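PDB 3G79: NDP-N-acetyl-D-galactosaminuronic acid dehydrogenase from Methanosarcina mazei Go1, which probably oxidises UDP-N-acetyl-D-mannosamine to UDP-N-acetyl-D-mannosaminuronate, with two NAD+ as electron acceptors. Local coordinates for residues 237-242 and 295-300. Numbering follows the deposited sequence.
Sequences AENTFR and TKDTYH
Asn239 and Asp297 make the polar link between the two helices. Asn239 ND2 is modelled as donor to Asp297 OD2. At 2.3 Å between ND2 and OD2 the pair is too close for a normal hydrogen bond, so its details are doubtful. The amide and carboxylate planes are turned 50° apart. In both residues CG lies beside the backbone N, anti to the carbonyl carbon, and this sets the two groups against each other. The same OD2 also has a long, weak ion pair with Lys235, one turn before Asn239.

The second part is packing between two threonines. The methyl CG2 of Thr298 sits 3.3 Å from Thr240 OG1 and 4.1 Å from Thr240 CG2. Thr240 OG1 also makes a weak hydrogen bond to Thr236 O in its own helix. The nearest CA atoms across the contact are those of Thr240 and Thr298, 5.5 Å apart.

The segment axes approach to 8.1 Å and cross at -116°. The contact joins helix 228-258, which follows strand 223-227, to helix 293-305 in the largely helical central domain of this dehydrogenase family. Tyr322 of helix 321-345 touches both threonines, while the second subunit packs on Ala237, Glu238 and Phe241.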
# COMPACT_ATOMS: atom_id res chain seq x y z
N ALA A 237 -1.24 10.23 8.65
CA ALA A 237 -0.61 9.27 7.73
C ALA A 237 -1.30 7.93 7.71
O ALA A 237 -1.34 7.29 6.65
CB ALA A 237 0.85 9.07 8.04
N GLU A 238 -1.84 7.48 8.83
CA GLU A 238 -2.49 6.15 8.76
C GLU A 238 -3.77 6.18 7.94
O GLU A 238 -4.04 5.27 7.19
CB GLU A 238 -2.61 5.38 10.10
CG GLU A 238 -2.89 6.17 11.34
CD GLU A 238 -2.43 5.46 12.62
OE1 GLU A 238 -1.25 5.07 12.75
OE2 GLU A 238 -3.25 5.31 13.53
N ASN A 239 -4.52 7.26 8.05
CA ASN A 239 -5.71 7.39 7.25
C ASN A 239 -5.40 7.68 5.79
O ASN A 239 -5.97 7.09 4.91
CB ASN A 239 -6.60 8.45 7.87
CG ASN A 239 -7.05 8.05 9.24
OD1 ASN A 239 -7.46 6.91 9.44
ND2 ASN A 239 -6.96 8.96 10.20
N THR A 240 -4.47 8.59 5.55
CA THR A 240 -3.98 8.88 4.21
C THR A 240 -3.50 7.61 3.42
O THR A 240 -3.93 7.36 2.27
CB THR A 240 -2.88 9.97 4.35
OG1 THR A 240 -3.51 11.21 4.72
CG2 THR A 240 -2.08 10.15 3.04
N PHE A 241 -2.65 6.80 4.04
CA PHE A 241 -2.10 5.63 3.37
C PHE A 241 -3.20 4.62 3.08
O PHE A 241 -3.22 4.05 2.00
CB PHE A 241 -0.95 5.04 4.20
CG PHE A 241 0.36 5.67 3.91
CD1 PHE A 241 0.48 7.05 3.83
CD2 PHE A 241 1.48 4.90 3.65
CE1 PHE A 241 1.70 7.64 3.53
CE2 PHE A 241 2.69 5.49 3.33
CZ PHE A 241 2.81 6.85 3.28
N ARG A 242 -4.13 4.45 4.03
CA ARG A 242 -5.32 3.61 3.83
C ARG A 242 -6.14 4.17 2.67
O ARG A 242 -6.47 3.43 1.75
CB ARG A 242 -6.22 3.44 5.10
CG ARG A 242 -7.64 2.90 4.78
CD ARG A 242 -8.40 2.19 5.92
NE ARG A 242 -7.97 0.80 5.97
CZ ARG A 242 -8.77 -0.26 5.90
NH1 ARG A 242 -10.10 -0.14 5.83
NH2 ARG A 242 -8.20 -1.47 5.91
N THR A 295 -11.50 10.81 4.76
CA THR A 295 -11.83 11.84 3.76
C THR A 295 -11.12 13.19 4.02
O THR A 295 -11.09 14.06 3.16
CB THR A 295 -13.40 12.09 3.68
OG1 THR A 295 -13.96 12.31 4.98
CG2 THR A 295 -14.13 10.92 3.07
N LYS A 296 -10.56 13.39 5.20
CA LYS A 296 -10.16 14.74 5.61
C LYS A 296 -8.72 14.86 5.98
O LYS A 296 -8.14 15.93 5.91
CB LYS A 296 -11.01 15.22 6.78
CG LYS A 296 -12.20 15.95 6.33
CD LYS A 296 -13.42 15.48 7.05
CE LYS A 296 -13.50 15.99 8.48
NZ LYS A 296 -14.94 16.25 8.81
N ASP A 297 -8.14 13.75 6.39
CA ASP A 297 -6.80 13.77 6.90
C ASP A 297 -5.80 14.26 5.86
O ASP A 297 -4.86 14.93 6.23
CB ASP A 297 -6.40 12.39 7.50
CG ASP A 297 -6.92 12.19 8.95
OD1 ASP A 297 -7.70 13.04 9.45
OD2 ASP A 297 -6.54 11.19 9.61
N THR A 298 -5.96 13.97 4.58
CA THR A 298 -4.83 14.30 3.74
C THR A 298 -4.76 15.78 3.53
O THR A 298 -3.70 16.30 3.27
CB THR A 298 -4.70 13.49 2.40
OG1 THR A 298 -4.99 14.32 1.26
CG2 THR A 298 -5.50 12.26 2.35
N TYR A 299 -5.89 16.48 3.68
CA TYR A 299 -5.89 17.95 3.65
C TYR A 299 -5.16 18.50 4.83
O TYR A 299 -4.47 19.50 4.69
CB TYR A 299 -7.30 18.58 3.50
CG TYR A 299 -7.96 18.03 2.26
CD1 TYR A 299 -7.39 18.22 0.98
CD2 TYR A 299 -9.10 17.24 2.36
CE1 TYR A 299 -8.01 17.68 -0.17
CE2 TYR A 299 -9.71 16.69 1.23
CZ TYR A 299 -9.15 16.91 -0.03
OH TYR A 299 -9.75 16.32 -1.11
N HIS A 300 -5.28 17.83 5.98
CA HIS A 300 -4.42 18.13 7.12
C HIS A 300 -2.90 17.95 6.90
O HIS A 300 -2.13 18.80 7.35
CB HIS A 300 -4.90 17.40 8.35
CG HIS A 300 -6.31 17.72 8.70
ND1 HIS A 300 -7.28 16.75 8.85
CD2 HIS A 300 -6.91 18.90 8.93
CE1 HIS A 300 -8.43 17.33 9.15
NE2 HIS A 300 -8.24 18.64 9.19